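Local coordinates for small ribosomal subunit protein uS8 (Aquifex aeolicus, PDB 3RF2) that probably binds the central domain of 16S rRNA as a primary binding protein and helps coordinate assembly of the platform of the 30S ribosomal subunit, at residues 46-52 and 93-99; 111-117 and 162-168. All coordinates share one frame; numbering follows the deposited sequence.

In the fold
Two strand pairings, following one another along the chain, show how a small RNA-binding protein can be built from contacts in series. After helix 6-19, strand 24-28 and helix 31-43, the chain enters strand 46-51. Interaction 1 closes a loop carrying helices 54-69 and 77-85 and most of residues 59-93, absent from other S8 sequences, when strand 93-98 returns between strands 24-28 and 46-51. The chain runs on to strand 113-115, and interaction 2 closes a second loop, containing strands 124-125, 139-144 and 149-150 and helix 151-156, by pairing it with the C-terminal strand 161-167. Neither loop nests in or crosses the other; the centres of interactions 1 and 2 lie about 19 Å apart.

Interaction 1 of 2, residues 46-52 and 93-99; sequences IQDWEAL and PIKIYLK
Trp49 and Ile94 meet at the apolar centre, where CE3 of the indole lies 3.7 Å from Ile94 CG2. The Trp49 side chain takes the first torsion that wedges CG between its backbone N and carbonyl carbon (chi1 68°), which brings its benzo end to Ile94 while CB rests near CG1 of Ile96. Leu37 touches all three side chains, so this face packs on helix 31-43. At one end Leu52 CB approaches the ring of Pro93, with CD1 reaching Lys95 CB.

Between the faces, the axes of strands 48-51 and 93-98 run antiparallel, 165° apart. Glu50 and Lys95 form a hydrogen-bonded pair, Glu50 N to Lys95 O being 2.7 Å and Lys95 N to Glu50 O 2.9 Å, both in the carbonyl plane. A classic beta bulge follows: Gln47 and Asp48 both face Tyr97, whose backbone O accepts Gln47 N at 2.9 Å and Asp48 N only weakly.

On the other face, the Glu50 carboxylate lies at the edge of the Tyr97 ring, their planes 67° apart. Lys95, fully extended, gives its NZ to Tyr97 OH at 3.0 Å and also pairs with Glu60, whereas Glu50 OE1 forms a salt bridge with Lys56; helix 54-69 thus supplies both counter-charges. At the outer margin, Lys99 bends back to place NZ 2.6 Å from Gln47 OE1, above the amide's carbonyl plane. The whole is a bulged antiparallel pairing in a three-stranded sheet, one face against helix 31-43, within the N-terminal alpha/beta half of the S8 fold.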
loop_
_atom_site.group_PDB
_atom_site.type_symbol
_atom_site.label_atom_id
_atom_site.label_comp_id
_atom_site.label_asym_id
_atom_site.label_seq_id
_atom_site.Cartn_x
_atom_site.Cartn_y
_atom_site.Cartn_z
ATOM N N ILE A 46 -1.368 -5.283 6.062
ATOM C CA ILE A 46 0.084 -5.423 5.961
ATOM C C ILE A 46 0.666 -5.421 7.364
ATOM O O ILE A 46 -0.000 -5.016 8.316
ATOM C CB ILE A 46 0.766 -4.269 5.157
ATOM C CG1 ILE A 46 0.592 -2.929 5.879
ATOM C CG2 ILE A 46 0.222 -4.215 3.732
ATOM C CD1 ILE A 46 1.191 -1.715 5.137
ATOM N N GLN A 47 1.907 -5.867 7.486
ATOM C CA GLN A 47 2.564 -5.911 8.781
ATOM C C GLN A 47 3.104 -4.536 9.196
ATOM O O GLN A 47 2.988 -4.128 10.353
ATOM C CB GLN A 47 3.693 -6.949 8.762
ATOM C CG GLN A 47 4.421 -7.131 10.092
ATOM C CD GLN A 47 3.508 -7.705 11.172
ATOM O OE1 GLN A 47 2.683 -8.581 10.900
ATOM N NE2 GLN A 47 3.646 -7.204 12.397
ATOM N N ASP A 48 3.704 -3.827 8.248
ATOM C CA ASP A 48 4.303 -2.528 8.543
ATOM C C ASP A 48 4.834 -1.973 7.236
ATOM O O ASP A 48 4.797 -2.652 6.203
ATOM C CB ASP A 48 5.437 -2.680 9.549
ATOM C CG ASP A 48 5.632 -1.430 10.446
ATOM O OD1 ASP A 48 5.238 -0.293 10.076
ATOM O OD2 ASP A 48 6.206 -1.597 11.543
ATOM N N TRP A 49 5.293 -0.729 7.279
ATOM C CA TRP A 49 5.964 -0.122 6.146
ATOM C C TRP A 49 6.929 0.930 6.682
ATOM O O TRP A 49 6.648 1.582 7.690
ATOM C CB TRP A 49 4.962 0.517 5.193
ATOM C CG TRP A 49 4.274 1.714 5.762
ATOM C CD1 TRP A 49 3.142 1.720 6.509
ATOM C CD2 TRP A 49 4.669 3.089 5.620
ATOM N NE1 TRP A 49 2.806 3.006 6.854
ATOM C CE2 TRP A 49 3.725 3.868 6.316
ATOM C CE3 TRP A 49 5.740 3.737 4.979
ATOM C CZ2 TRP A 49 3.808 5.258 6.392
ATOM C CZ3 TRP A 49 5.822 5.123 5.049
ATOM C CH2 TRP A 49 4.863 5.868 5.754
ATOM N N GLU A 50 8.061 1.089 6.016
ATOM C CA GLU A 50 9.080 2.048 6.451
ATOM C C GLU A 50 9.423 3.062 5.353
ATOM O O GLU A 50 9.629 2.679 4.213
ATOM C CB GLU A 50 10.359 1.303 6.838
ATOM C CG GLU A 50 10.407 0.734 8.255
ATOM C CD GLU A 50 11.594 -0.197 8.438
ATOM O OE1 GLU A 50 12.459 -0.208 7.540
ATOM O OE2 GLU A 50 11.655 -0.934 9.449
ATOM N N ALA A 51 9.508 4.343 5.698
ATOM C CA ALA A 51 10.117 5.320 4.789
ATOM C C ALA A 51 11.638 5.195 4.828
ATOM O O ALA A 51 12.259 5.410 5.869
ATOM C CB ALA A 51 9.701 6.737 5.154
ATOM N N LEU A 52 12.236 4.842 3.696
ATOM C CA LEU A 52 13.681 4.664 3.624
ATOM C C LEU A 52 14.386 5.982 3.277
ATOM O O LEU A 52 14.811 6.192 2.143
ATOM C CB LEU A 52 14.039 3.558 2.621
ATOM C CG LEU A 52 13.564 2.145 2.983
ATOM C CD1 LEU A 52 13.943 1.123 1.919
ATOM C CD2 LEU A 52 14.128 1.739 4.320
ATOM N N PRO A 93 12.339 5.728 -1.142
ATOM C CA PRO A 93 11.703 4.413 -1.279
ATOM C C PRO A 93 10.932 4.011 -0.029
ATOM O O PRO A 93 11.350 4.302 1.091
ATOM C CB PRO A 93 12.883 3.457 -1.494
ATOM C CG PRO A 93 14.122 4.328 -1.599
ATOM C CD PRO A 93 13.787 5.607 -0.907
ATOM N N ILE A 94 9.794 3.364 -0.231
ATOM C CA ILE A 94 9.065 2.783 0.872
ATOM C C ILE A 94 9.264 1.272 0.885
ATOM O O ILE A 94 9.189 0.609 -0.152
ATOM C CB ILE A 94 7.596 3.116 0.809
ATOM C CG1 ILE A 94 7.381 4.579 1.199
ATOM C CG2 ILE A 94 6.831 2.228 1.749
ATOM C CD1 ILE A 94 5.957 5.055 0.964
ATOM N N LYS A 95 9.575 0.753 2.068
ATOM C CA LYS A 95 9.716 -0.668 2.273
ATOM C C LYS A 95 8.395 -1.113 2.869
ATOM O O LYS A 95 7.954 -0.580 3.886
ATOM C CB LYS A 95 10.878 -0.969 3.236
ATOM C CG LYS A 95 11.191 -2.460 3.396
ATOM C CD LYS A 95 12.353 -2.710 4.341
ATOM C CE LYS A 95 12.716 -4.181 4.380
ATOM N NZ LYS A 95 13.905 -4.462 5.257
ATOM N N ILE A 96 7.741 -2.062 2.220
ATOM C CA ILE A 96 6.492 -2.592 2.752
ATOM C C ILE A 96 6.676 -4.008 3.276
ATOM O O ILE A 96 7.147 -4.873 2.544
ATOM C CB ILE A 96 5.376 -2.612 1.693
ATOM C CG1 ILE A 96 5.001 -1.178 1.290
ATOM C CG2 ILE A 96 4.165 -3.387 2.249
ATOM C CD1 ILE A 96 4.315 -1.058 -0.048
ATOM N N TYR A 97 6.293 -4.242 4.532
ATOM C CA TYR A 97 6.373 -5.570 5.124
ATOM C C TYR A 97 5.035 -6.284 5.018
ATOM O O TYR A 97 4.024 -5.798 5.529
ATOM C CB TYR A 97 6.781 -5.476 6.598
ATOM C CG TYR A 97 8.190 -4.961 6.823
ATOM C CD1 TYR A 97 9.256 -5.840 6.983
ATOM C CD2 TYR A 97 8.449 -3.602 6.888
ATOM C CE1 TYR A 97 10.549 -5.371 7.193
ATOM C CE2 TYR A 97 9.725 -3.129 7.100
ATOM C CZ TYR A 97 10.771 -4.015 7.249
ATOM O OH TYR A 97 12.042 -3.534 7.463
ATOM N N LEU A 98 5.024 -7.438 4.361
ATOM C CA LEU A 98 3.766 -8.129 4.079
ATOM C C LEU A 98 3.348 -9.013 5.230
ATOM O O LEU A 98 4.182 -9.517 5.979
ATOM C CB LEU A 98 3.874 -8.958 2.808
ATOM C CG LEU A 98 4.228 -8.189 1.542
ATOM C CD1 LEU A 98 4.673 -9.138 0.450
ATOM C CD2 LEU A 98 3.039 -7.338 1.079
ATOM N N LYS A 99 2.041 -9.197 5.367
ATOM C CA LYS A 99 1.487 -9.994 6.454
ATOM C C LYS A 99 0.861 -11.252 5.901
ATOM O O LYS A 99 -0.069 -11.165 5.102
ATOM C CB LYS A 99 0.392 -9.233 7.194
ATOM C CG LYS A 99 -0.196 -10.037 8.367
ATOM C CD LYS A 99 -1.344 -9.304 9.058
ATOM C CE LYS A 99 -0.828 -8.177 9.969
ATOM N NZ LYS A 99 0.107 -8.683 11.017
HETATM O O HOH W 1 14.950 -2.434 6.888
#

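Interaction 2 of 2, residues 111-117 and 162-168; sequences TNIVKVS and EVIAFVW. With SO4 (sulfate ion), chain D.
Over one face of the Trp168 indole sits Asn112 CB, a CH-pi contact 3.7 Å from the centroid of the six-membered ring, while Val114 CG2 lies at the ring's edge near CZ3. The Asn112 amide is turned 49° from the indole plane, and the two side chains lie alongside each other, pointing the same way. Thr111 CG2 comes obliquely toward NE1, and Lys134 adds a cation-pi contact. With CG held between backbone N and carbonyl carbon (chi1 70°), the indole folds back beside the opposite segment. An alanine in place of Trp168 is likely to leave Asn112 CB and Val114 CG2 without their aromatic partner and open a gap beside them.

Val116 CG2 approaches the other aromatic ring, at 3.5 Å from Phe166 CD1, and its CG1 packs on Val163. Val114 CG2 leans on Phe166 CB.

This is an antiparallel pairing at the C-terminal end of the S8 fold, in which strand 161-167 also pairs with strands 124-125 and 139-144. It carries a classic beta bulge: Trp168 O accepts Thr111 N at 2.7 Å on an in-plane lone pair and Asn112 N at 3.2 Å from above the carbonyl plane. On the face away from Val114 and Phe166, Ile113 CG1 and CD1 lie alongside Val167 CG2, and Phe11 of helix 6-19 touches Ile113 and Ala165.

The Asn112 amide turns to partners beyond the strand pair: ND2 reaches sulfate O1 at 3.0 Å in a nearly straight bond (169°), the ion probably coming from the crystallisation liquor, and OD1 accepts Lys15 NZ as well as the neighbouring Ile113 N. At the far end Ser117 OG bonds across to Glu162 OE2 at 2.8 Å, using the anti lone pair of that oxygen, and is bonded in addition to Val123 N.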
loop_
_atom_site.group_PDB
_atom_site.type_symbol
_atom_site.label_atom_id
_atom_site.label_comp_id
_atom_site.label_asym_id
_atom_site.label_seq_id
_atom_site.Cartn_x
_atom_site.Cartn_y
_atom_site.Cartn_z
ATOM N N THR A 111 -6.527 -10.786 0.457
ATOM C CA THR A 111 -7.060 -11.668 -0.570
ATOM C C THR A 111 -7.012 -10.946 -1.911
ATOM O O THR A 111 -6.612 -11.526 -2.919
ATOM C CB THR A 111 -8.476 -12.119 -0.257
ATOM O OG1 THR A 111 -8.451 -12.950 0.915
ATOM C CG2 THR A 111 -9.064 -12.899 -1.449
ATOM N N ASN A 112 -7.383 -9.666 -1.909
ATOM C CA ASN A 112 -7.308 -8.869 -3.119
ATOM C C ASN A 112 -7.334 -7.400 -2.795
ATOM O O ASN A 112 -7.805 -6.983 -1.741
ATOM C CB ASN A 112 -8.476 -9.207 -4.070
ATOM C CG ASN A 112 -8.108 -9.039 -5.546
ATOM O OD1 ASN A 112 -7.170 -8.318 -5.903
ATOM N ND2 ASN A 112 -8.854 -9.710 -6.408
ATOM N N ILE A 113 -6.837 -6.608 -3.728
ATOM C CA ILE A 113 -6.811 -5.175 -3.560
ATOM C C ILE A 113 -6.911 -4.561 -4.940
ATOM O O ILE A 113 -6.105 -4.853 -5.807
ATOM C CB ILE A 113 -5.542 -4.720 -2.807
ATOM C CG1 ILE A 113 -5.472 -3.198 -2.725
ATOM C CG2 ILE A 113 -4.293 -5.268 -3.439
ATOM C CD1 ILE A 113 -4.487 -2.722 -1.686
ATOM N N VAL A 114 -7.925 -3.730 -5.146
ATOM C CA VAL A 114 -8.271 -3.271 -6.481
ATOM C C VAL A 114 -8.580 -1.784 -6.482
ATOM O O VAL A 114 -9.299 -1.283 -5.610
ATOM C CB VAL A 114 -9.501 -4.010 -7.018
ATOM C CG1 VAL A 114 -9.235 -5.502 -7.076
ATOM C CG2 VAL A 114 -10.671 -3.737 -6.133
ATOM N N LYS A 115 -8.027 -1.084 -7.471
ATOM C CA LYS A 115 -8.263 0.342 -7.636
ATOM C C LYS A 115 -9.714 0.558 -8.089
ATOM O O LYS A 115 -10.222 -0.163 -8.926
ATOM C CB LYS A 115 -7.273 0.922 -8.649
ATOM C CG LYS A 115 -7.317 2.450 -8.786
ATOM C CD LYS A 115 -6.208 3.115 -7.983
ATOM C CE LYS A 115 -6.553 4.536 -7.606
ATOM N NZ LYS A 115 -6.550 5.444 -8.793
ATOM N N VAL A 116 -10.361 1.562 -7.516
ATOM C CA VAL A 116 -11.715 1.917 -7.903
ATOM C C VAL A 116 -11.666 3.160 -8.780
ATOM O O VAL A 116 -11.691 3.067 -10.002
ATOM C CB VAL A 116 -12.598 2.174 -6.675
ATOM C CG1 VAL A 116 -13.955 2.696 -7.090
ATOM C CG2 VAL A 116 -12.736 0.906 -5.850
ATOM N N SER A 117 -11.565 4.324 -8.152
ATOM C CA SER A 117 -11.456 5.571 -8.890
ATOM C C SER A 117 -10.226 5.562 -9.789
ATOM O O SER A 117 -9.132 5.217 -9.351
ATOM C CB SER A 117 -11.393 6.754 -7.928
ATOM O OG SER A 117 -11.819 7.943 -8.557
ATOM N N GLU A 162 -13.460 10.422 -2.328
ATOM C CA GLU A 162 -13.104 9.629 -3.486
ATOM C C GLU A 162 -12.786 8.199 -3.068
ATOM O O GLU A 162 -12.048 7.969 -2.112
ATOM C CB GLU A 162 -11.917 10.251 -4.207
ATOM C CG GLU A 162 -11.555 9.553 -5.510
ATOM C CD GLU A 162 -10.387 10.220 -6.216
ATOM O OE1 GLU A 162 -9.640 10.963 -5.539
ATOM O OE2 GLU A 162 -10.221 10.004 -7.442
ATOM N N VAL A 163 -13.350 7.236 -3.782
ATOM C CA VAL A 163 -13.117 5.844 -3.447
ATOM C C VAL A 163 -11.892 5.357 -4.179
ATOM O O VAL A 163 -11.943 5.061 -5.378
ATOM C CB VAL A 163 -14.295 4.940 -3.819
ATOM C CG1 VAL A 163 -14.047 3.527 -3.301
ATOM C CG2 VAL A 163 -15.615 5.510 -3.274
ATOM N N ILE A 164 -10.788 5.263 -3.448
ATOM C CA ILE A 164 -9.525 4.866 -4.048
ATOM C C ILE A 164 -9.442 3.379 -4.330
ATOM O O ILE A 164 -8.889 2.980 -5.358
ATOM C CB ILE A 164 -8.322 5.286 -3.167
ATOM C CG1 ILE A 164 -8.321 6.794 -2.952
ATOM C CG2 ILE A 164 -7.015 4.862 -3.813
ATOM C CD1 ILE A 164 -7.214 7.261 -2.046
ATOM N N ALA A 165 -9.987 2.551 -3.429
ATOM C CA ALA A 165 -9.755 1.112 -3.545
ATOM C C ALA A 165 -10.699 0.257 -2.702
ATOM O O ALA A 165 -11.224 0.707 -1.689
ATOM C CB ALA A 165 -8.289 0.805 -3.145
ATOM N N PHE A 166 -10.875 -0.990 -3.125
ATOM C CA PHE A 166 -11.501 -2.026 -2.312
ATOM C C PHE A 166 -10.422 -3.003 -1.865
ATOM O O PHE A 166 -9.570 -3.384 -2.648
ATOM C CB PHE A 166 -12.536 -2.805 -3.125
ATOM C CG PHE A 166 -13.852 -2.098 -3.282
ATOM C CD1 PHE A 166 -13.975 -0.750 -2.991
ATOM C CD2 PHE A 166 -14.979 -2.799 -3.700
ATOM C CE1 PHE A 166 -15.200 -0.106 -3.119
ATOM C CE2 PHE A 166 -16.198 -2.163 -3.837
ATOM C CZ PHE A 166 -16.306 -0.808 -3.545
ATOM N N VAL A 167 -10.466 -3.418 -0.606
ATOM C CA VAL A 167 -9.497 -4.379 -0.108
ATOM C C VAL A 167 -10.237 -5.406 0.709
ATOM O O VAL A 167 -11.133 -5.047 1.479
ATOM C CB VAL A 167 -8.465 -3.709 0.800
ATOM C CG1 VAL A 167 -7.318 -4.696 1.153
ATOM C CG2 VAL A 167 -7.942 -2.442 0.168
ATOM N N TRP A 168 -9.866 -6.675 0.570
ATOM C CA TRP A 168 -10.474 -7.718 1.403
ATOM C C TRP A 168 -9.593 -8.959 1.549
ATOM O O TRP A 168 -8.499 -9.009 0.975
ATOM C CB TRP A 168 -11.870 -8.088 0.877
ATOM C CG TRP A 168 -11.890 -8.831 -0.439
ATOM C CD1 TRP A 168 -11.961 -10.188 -0.611
ATOM C CD2 TRP A 168 -11.883 -8.263 -1.756
ATOM N NE1 TRP A 168 -11.995 -10.497 -1.951
ATOM C CE2 TRP A 168 -11.942 -9.337 -2.677
ATOM C CE3 TRP A 168 -11.830 -6.954 -2.251
ATOM C CZ2 TRP A 168 -11.934 -9.145 -4.056
ATOM C CZ3 TRP A 168 -11.824 -6.757 -3.634
ATOM C CH2 TRP A 168 -11.869 -7.848 -4.517
HETATM S S SO4 D . -7.574 -10.487 -10.019
HETATM O O1 SO4 D . -7.978 -9.344 -9.205
HETATM O O2 SO4 D . -7.294 -10.038 -11.380
HETATM O O3 SO4 D . -8.647 -11.481 -10.007
HETATM O O4 SO4 D . -6.341 -11.050 -9.485
#